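Local coordinates for hypothetical protein (Streptococcus pneumoniae, PDB 2HIY), which is of unknown function, a conserved bacterial protein of the DUF1697 family built round two four-stranded antiparallel sheets, at residues D[69-72]-D[73-76]; D[23-26]-D[27-30]; D[58-61]-D[62-66]. One frame throughout, in Å; residues are numbered along the deposited sequence.

Interaction 1: D[69-72]-D[73-76]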
loop_
_atom_site.group_PDB
_atom_site.type_symbol
_atom_site.label_atom_id
_atom_site.label_comp_id
_atom_site.label_asym_id
_atom_site.label_seq_id
_atom_site.Cartn_x
_atom_site.Cartn_y
_atom_site.Cartn_z
ATOM N N VAL D 69 23.478 12.141 -17.694
ATOM C CA VAL D 69 23.552 11.127 -18.746
ATOM C C VAL D 69 23.041 9.788 -18.238
ATOM O O VAL D 69 22.272 9.110 -18.927
ATOM C CB VAL D 69 24.991 10.947 -19.257
ATOM C CG1 VAL D 69 25.070 9.764 -20.251
ATOM C CG2 VAL D 69 25.472 12.222 -19.902
ATOM N N HIS D 70 23.470 9.386 -17.041
ATOM C CA HIS D 70 23.270 8.014 -16.575
ATOM C C HIS D 70 22.053 7.789 -15.686
ATOM O O HIS D 70 21.462 6.703 -15.694
ATOM C CB HIS D 70 24.525 7.512 -15.863
ATOM C CG HIS D 70 25.693 7.435 -16.771
ATOM N ND1 HIS D 70 25.997 6.295 -17.488
ATOM C CD2 HIS D 70 26.593 8.374 -17.140
ATOM C CE1 HIS D 70 27.057 6.531 -18.239
ATOM N NE2 HIS D 70 27.428 7.784 -18.069
ATOM N N TYR D 71 21.705 8.802 -14.890
ATOM C CA TYR D 71 20.570 8.717 -13.950
ATOM C C TYR D 71 19.879 10.066 -13.896
ATOM O O TYR D 71 19.986 10.764 -12.897
ATOM C CB TYR D 71 21.063 8.351 -12.532
ATOM C CG TYR D 71 21.800 7.041 -12.514
ATOM C CD1 TYR D 71 21.108 5.829 -12.561
ATOM C CD2 TYR D 71 23.210 7.001 -12.473
ATOM C CE1 TYR D 71 21.790 4.597 -12.586
ATOM C CE2 TYR D 71 23.901 5.775 -12.526
ATOM C CZ TYR D 71 23.190 4.585 -12.554
ATOM O OH TYR D 71 23.839 3.367 -12.582
ATOM N N PRO D 72 19.151 10.430 -14.958
ATOM C CA PRO D 72 18.636 11.791 -15.101
ATOM C C PRO D 72 17.587 12.178 -14.062
ATOM O O PRO D 72 17.300 13.370 -13.937
ATOM C CB PRO D 72 18.064 11.829 -16.536
ATOM C CG PRO D 72 18.177 10.494 -17.061
ATOM C CD PRO D 72 18.874 9.581 -16.136
ATOM N N PHE D 73 17.028 11.217 -13.335
ATOM C CA PHE D 73 16.134 11.521 -12.211
ATOM C C PHE D 73 16.885 11.984 -10.963
ATOM O O PHE D 73 16.264 12.421 -9.992
ATOM C CB PHE D 73 15.278 10.294 -11.895
ATOM C CG PHE D 73 16.071 9.011 -11.782
ATOM C CD1 PHE D 73 16.721 8.697 -10.591
ATOM C CD2 PHE D 73 16.184 8.128 -12.860
ATOM C CE1 PHE D 73 17.476 7.541 -10.479
ATOM C CE2 PHE D 73 16.917 6.959 -12.736
ATOM C CZ PHE D 73 17.560 6.663 -11.534
ATOM N N ILE D 74 18.212 11.881 -10.960
ATOM C CA ILE D 74 19.007 12.451 -9.851
ATOM C C ILE D 74 19.304 13.900 -10.233
ATOM O O ILE D 74 20.204 14.175 -11.033
ATOM C CB ILE D 74 20.297 11.634 -9.593
ATOM C CG1 ILE D 74 19.915 10.196 -9.155
ATOM C CG2 ILE D 74 21.182 12.343 -8.538
ATOM C CD1 ILE D 74 21.097 9.233 -8.896
ATOM N N GLN D 75 18.496 14.814 -9.712
ATOM C CA GLN D 75 18.507 16.207 -10.134
ATOM C C GLN D 75 19.018 17.177 -9.076
ATOM O O GLN D 75 19.038 18.395 -9.297
ATOM C CB GLN D 75 17.095 16.602 -10.613
ATOM C CG GLN D 75 16.761 15.925 -11.945
ATOM C CD GLN D 75 15.338 16.084 -12.394
ATOM O OE1 GLN D 75 14.614 16.960 -11.924
ATOM N NE2 GLN D 75 14.924 15.237 -13.334
ATOM N N SER D 76 19.420 16.626 -7.935
ATOM C CA SER D 76 20.133 17.369 -6.908
ATOM C C SER D 76 20.998 16.370 -6.171
ATOM O O SER D 76 20.733 15.155 -6.193
ATOM C CB SER D 76 19.139 18.003 -5.906
ATOM O OG SER D 76 18.517 17.016 -5.060
#

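Interaction 2: D[23-26]-D[27-30]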
loop_
_atom_site.group_PDB
_atom_site.type_symbol
_atom_site.label_atom_id
_atom_site.label_comp_id
_atom_site.label_asym_id
_atom_site.label_seq_id
_atom_site.Cartn_x
_atom_site.Cartn_y
_atom_site.Cartn_z
ATOM N N VAL D 23 21.429 0.597 -9.117
ATOM C CA VAL D 23 22.044 -0.592 -8.542
ATOM C C VAL D 23 23.393 -0.165 -7.977
ATOM O O VAL D 23 24.247 0.328 -8.715
ATOM C CB VAL D 23 22.181 -1.698 -9.593
ATOM C CG1 VAL D 23 22.894 -2.924 -9.014
ATOM C CG2 VAL D 23 20.800 -2.103 -10.117
HETATM N N MSE D 24 23.587 -0.373 -6.680
HETATM C CA MSE D 24 24.767 0.151 -5.988
HETATM C C MSE D 24 26.057 -0.374 -6.588
HETATM O O MSE D 24 26.980 0.391 -6.824
HETATM C CB MSE D 24 24.725 -0.134 -4.476
HETATM C CG MSE D 24 23.724 0.726 -3.733
HETATM SE SE MSE D 24 23.941 2.672 -3.949
HETATM C CE MSE D 24 22.258 2.986 -4.869
ATOM N N ALA D 25 26.144 -1.667 -6.872
ATOM C CA ALA D 25 27.373 -2.168 -7.462
ATOM C C ALA D 25 27.676 -1.509 -8.814
ATOM O O ALA D 25 28.852 -1.305 -9.169
ATOM C CB ALA D 25 27.323 -3.688 -7.606
ATOM N N GLU D 26 26.636 -1.244 -9.604
ATOM C CA GLU D 26 26.827 -0.581 -10.897
ATOM C C GLU D 26 27.301 0.848 -10.697
ATOM O O GLU D 26 28.255 1.287 -11.351
ATOM C CB GLU D 26 25.544 -0.605 -11.728
ATOM C CG GLU D 26 25.190 -2.007 -12.182
ATOM C CD GLU D 26 23.857 -2.135 -12.882
ATOM O OE1 GLU D 26 23.161 -1.125 -13.117
ATOM O OE2 GLU D 26 23.494 -3.297 -13.184
ATOM N N LEU D 27 26.635 1.582 -9.814
ATOM C CA LEU D 27 27.047 2.947 -9.534
ATOM C C LEU D 27 28.506 2.997 -9.028
ATOM O O LEU D 27 29.273 3.878 -9.445
ATOM C CB LEU D 27 26.100 3.582 -8.503
ATOM C CG LEU D 27 26.379 5.059 -8.212
ATOM C CD1 LEU D 27 26.271 5.911 -9.475
ATOM C CD2 LEU D 27 25.448 5.589 -7.136
ATOM N N ARG D 28 28.892 2.120 -8.103
ATOM C CA ARG D 28 30.265 2.110 -7.614
ATOM C C ARG D 28 31.245 1.912 -8.765
ATOM O O ARG D 28 32.255 2.616 -8.835
ATOM C CB ARG D 28 30.478 1.061 -6.500
ATOM C CG ARG D 28 29.612 1.315 -5.284
ATOM C CD ARG D 28 30.107 0.469 -4.088
ATOM N NE ARG D 28 30.091 -0.960 -4.393
ATOM C CZ ARG D 28 29.098 -1.804 -4.111
ATOM N NH1 ARG D 28 27.996 -1.384 -3.500
ATOM N NH2 ARG D 28 29.211 -3.071 -4.464
ATOM N N GLN D 29 30.950 0.981 -9.667
ATOM C CA GLN D 29 31.832 0.745 -10.823
ATOM C C GLN D 29 31.873 1.965 -11.738
ATOM O O GLN D 29 32.950 2.366 -12.216
ATOM C CB GLN D 29 31.395 -0.514 -11.609
ATOM C CG GLN D 29 32.096 -0.698 -12.978
ATOM C CD GLN D 29 33.516 -1.176 -12.837
ATOM O OE1 GLN D 29 33.760 -2.380 -12.726
ATOM N NE2 GLN D 29 34.476 -0.242 -12.854
ATOM N N GLU D 30 30.707 2.533 -12.021
ATOM C CA GLU D 30 30.639 3.706 -12.894
ATOM C C GLU D 30 31.390 4.917 -12.322
ATOM O O GLU D 30 32.113 5.612 -13.045
ATOM C CB GLU D 30 29.176 4.054 -13.116
ATOM C CG GLU D 30 28.469 3.023 -13.982
ATOM C CD GLU D 30 26.977 2.926 -13.763
ATOM O OE1 GLU D 30 26.379 3.704 -12.979
ATOM O OE2 GLU D 30 26.400 2.009 -14.398
#

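Interaction 3: D[58-61]-D[62-66]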
loop_
_atom_site.group_PDB
_atom_site.type_symbol
_atom_site.label_atom_id
_atom_site.label_comp_id
_atom_site.label_asym_id
_atom_site.label_seq_id
_atom_site.Cartn_x
_atom_site.Cartn_y
_atom_site.Cartn_z
ATOM N N GLN D 58 35.289 20.949 -9.698
ATOM C CA GLN D 58 35.357 19.977 -10.776
ATOM C C GLN D 58 34.608 18.698 -10.442
ATOM O O GLN D 58 33.993 18.103 -11.333
ATOM C CB GLN D 58 36.803 19.693 -11.195
ATOM C CG GLN D 58 37.371 20.859 -12.028
ATOM C CD GLN D 58 38.821 20.717 -12.467
ATOM O OE1 GLN D 58 39.540 19.787 -12.081
ATOM N NE2 GLN D 58 39.261 21.663 -13.288
ATOM N N LEU D 59 34.638 18.285 -9.167
ATOM C CA LEU D 59 33.859 17.112 -8.758
ATOM C C LEU D 59 32.364 17.335 -8.974
ATOM O O LEU D 59 31.658 16.465 -9.465
ATOM C CB LEU D 59 34.124 16.735 -7.294
ATOM C CG LEU D 59 35.504 16.130 -7.029
ATOM C CD1 LEU D 59 35.714 16.053 -5.552
ATOM C CD2 LEU D 59 35.622 14.744 -7.638
ATOM N N VAL D 60 31.881 18.509 -8.573
ATOM C CA VAL D 60 30.464 18.837 -8.760
ATOM C C VAL D 60 30.090 18.853 -10.246
ATOM O O VAL D 60 29.054 18.309 -10.638
ATOM C CB VAL D 60 30.131 20.180 -8.074
ATOM C CG1 VAL D 60 28.698 20.644 -8.419
ATOM C CG2 VAL D 60 30.281 20.045 -6.558
ATOM N N GLU D 61 30.929 19.456 -11.091
ATOM C CA GLU D 61 30.625 19.500 -12.521
ATOM C C GLU D 61 30.616 18.084 -13.114
ATOM O O GLU D 61 29.737 17.729 -13.886
ATOM C CB GLU D 61 31.626 20.401 -13.250
ATOM C CG GLU D 61 31.391 20.611 -14.740
ATOM C CD GLU D 61 32.553 21.376 -15.376
ATOM O OE1 GLU D 61 33.281 22.104 -14.651
ATOM O OE2 GLU D 61 32.743 21.240 -16.604
ATOM N N LYS D 62 31.592 17.270 -12.718
ATOM C CA LYS D 62 31.667 15.924 -13.253
ATOM C C LYS D 62 30.466 15.103 -12.826
ATOM O O LYS D 62 29.925 14.316 -13.607
ATOM C CB LYS D 62 32.936 15.213 -12.786
ATOM C CG LYS D 62 34.163 15.609 -13.582
ATOM C CD LYS D 62 35.422 14.966 -13.004
ATOM C CE LYS D 62 35.391 13.445 -13.164
ATOM N NZ LYS D 62 36.737 12.812 -13.040
ATOM N N LEU D 63 30.055 15.265 -11.565
ATOM C CA LEU D 63 28.901 14.502 -11.074
ATOM C C LEU D 63 27.606 14.960 -11.716
ATOM O O LEU D 63 26.757 14.156 -12.053
ATOM C CB LEU D 63 28.813 14.540 -9.551
ATOM C CG LEU D 63 29.870 13.695 -8.848
ATOM C CD1 LEU D 63 29.987 14.106 -7.388
ATOM C CD2 LEU D 63 29.552 12.224 -8.965
ATOM N N GLU D 64 27.441 16.271 -11.879
ATOM C CA GLU D 64 26.262 16.782 -12.582
ATOM C C GLU D 64 26.179 16.219 -13.993
ATOM O O GLU D 64 25.114 15.761 -14.429
ATOM C CB GLU D 64 26.279 18.308 -12.618
ATOM C CG GLU D 64 25.920 18.908 -11.287
ATOM C CD GLU D 64 26.152 20.406 -11.195
ATOM O OE1 GLU D 64 26.857 20.971 -12.063
ATOM O OE2 GLU D 64 25.635 21.002 -10.212
ATOM N N THR D 65 27.287 16.232 -14.717
ATOM C CA THR D 65 27.306 15.683 -16.067
ATOM C C THR D 65 27.045 14.177 -16.043
ATOM O O THR D 65 26.296 13.640 -16.864
ATOM C CB THR D 65 28.644 16.004 -16.747
ATOM O OG1 THR D 65 28.762 17.434 -16.825
ATOM C CG2 THR D 65 28.737 15.378 -18.153
ATOM N N PHE D 66 27.646 13.492 -15.078
ATOM C CA PHE D 66 27.439 12.047 -14.949
ATOM C C PHE D 66 25.971 11.676 -14.727
ATOM O O PHE D 66 25.413 10.813 -15.417
ATOM C CB PHE D 66 28.304 11.484 -13.814
ATOM C CG PHE D 66 28.007 10.064 -13.502
ATOM C CD1 PHE D 66 28.534 9.061 -14.303
ATOM C CD2 PHE D 66 27.193 9.725 -12.441
ATOM C CE1 PHE D 66 28.231 7.717 -14.041
ATOM C CE2 PHE D 66 26.913 8.389 -12.176
ATOM C CZ PHE D 66 27.435 7.389 -12.980
HETATM O O HOH W 1 31.405 18.113 -17.161
#

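Interaction 1: D[69-72]-D[73-76]
Y71 and F73 lie side by side and point the same way, and their rings meet at a single corner: F73 CZ comes up to the edge of the tyrosine ring near its plane, 3.8 Å from Y71 CD1. The tyrosine in turn sets its CB over one face of the phenyl ring, toward the rim. F73 reaches that place because its CG stands between the backbone N and the carbonyl carbon (chi1 49°), folding the ring back toward the preceding residues. From the next position I74 closes in with its long branch, CD1 resting 3.7 Å from Y71 CB. Beyond these segments I74 packs on F67, V11 and I14, and F73 lies on N20 and V22.

The backbone that brings these groups together is a type I beta turn from Y71 to I74, with P72 and F73 at its corners. I74 N donates to Y71 O over 2.9 Å, fairly straight at 163°, although the donor stands above the carbonyl plane. Further out, the extended Q75 side chain turns its amide back on the turn. NE2 gives a hydrogen bond of 3.1 Å to P72 O, and the acceptor lies practically in the amide plane. OE1 of that amide has a weak bond to R164.

Y71 is the first residue to leave helical angles after helix 56-70, and its OH is hydrogen-bonded to E30. The turn thus redirects the chain toward strand 78-81 with two of its carbonyls held, Y71 O by backbone and P72 O by side chain.

Interaction 2: D[23-26]-D[27-30]
V23 O accepts from L27 N at 2.9 Å and starts a run of four i to i+4 bonds that carries the chain through the first turns of helix 24-34. V23 sits at the N-cap position. R28 N to M24 O and E30 N to E26 O follow with much the same nearly axial approach, whereas the bond from Q29 N to A25 O is longer, 3.1 Å, and its donor is tilted 35° from the carbonyl plane.

Over this first turn R28 folds backward. Its CG leans on M24 O at 3.2 Å, and a bend at chi3 (-59°) lays the guanidinium with one face over the backbone of M24 and A25. A25 CA is 3.6 Å above that plane, toward the rim. The two terminal nitrogens part company over the neighbouring side chains: NH1 stands 3.6 Å from M24 CB, and NH2 lies 3.7 Å from A25 CB. NH1 is also hydrogen-bonded to S41 OG and forms a salt bridge with E61 of the second subunit, whose side chain packs on M24 as well.

Two residues further along, E30 leans back over E26. With CG anti to its own carbonyl carbon (chi1 -70°), its CG and CD each lie 3.2 Å from E26 O, the oxygen that accepts E30 N, and OE2 reaches on to E26 CB. The carboxylates of the two glutamates stay apart, E26 OE1 being 4.7 Å from E30 OE2. E30 OE1 shares a hydrogen bond with Y71.

Two like charges this near would disfavour each other somewhat, and the Y71 hydroxyl probably eases the cost for E30. R28, laid flat on its own helix, holds NH1 where it bonds S41 of its own subunit and pairs with the carboxylate of E61 of the second subunit.

Interaction 3: D[58-61]-D[62-66]
V60 and E64, one turn apart, cross obliquely: the valine's CG1 meets the carboxylate end of the glutamate, 3.6 Å from OE2. E64 swings back to it along an extended chain whose CG lies anti to the carbonyl carbon (chi1 -75°), and on the way CG passes 3.3 Å from V60 O. That oxygen is also the acceptor for E64 N, so the same glutamate bonds to the carbonyl through its backbone and lies against it with its methylenes. Beyond the helix, V60 packs on E110 and E64 on F77.

E61 and T65 form the next pair round the helix. A water lies between them, 2.7 Å from T65 OG1 and only weakly bonded to E61 OE2, at 3.4 Å. T65 OG1 also lies 3.1 Å from E61 O.

All this belongs to helix 56-70, an amphipathic helix laid against the antiparallel sheet that contains strands 5-10 and 47-52. Regular i to i+4 bonds run through it from Q58 O, L59 O, V60 O and E61 O to the amides of K62 to T65. Its buried side is given by L59, L63 and F66. L59 packs on Y7 and F50, L63 on L9 and on L31 of helix 24-34.

L63 folds back along its own helix much as E64 does, CG lying 3.4 Å from L59 O. K62 lays its CB and CG beside Q58 O, CG at 3.4 Å, before a bend at chi3 carries the chain across to helix 24-34, where NZ gives a hydrogen bond to the carbonyl oxygen of L34, the last residue of that helix.

From the N terminus the three contacts come in the order 2, 3, 1, in series along the chain, with none nested in or crossing another. Each is local: interaction 2 spans the opening turns of helix 24-34, interaction 3 most of the length of helix 56-70, and interaction 1 the exit of that helix and the turn toward strand 78-81. They meet where the two helices come together. F66 of interaction 3 packs on L27 and E30 of interaction 2 and on Y71 of interaction 1, while Y71 also lies against L27, beside the Y71–E30 hydrogen bond. Together they tie the two helices to the outgoing loop.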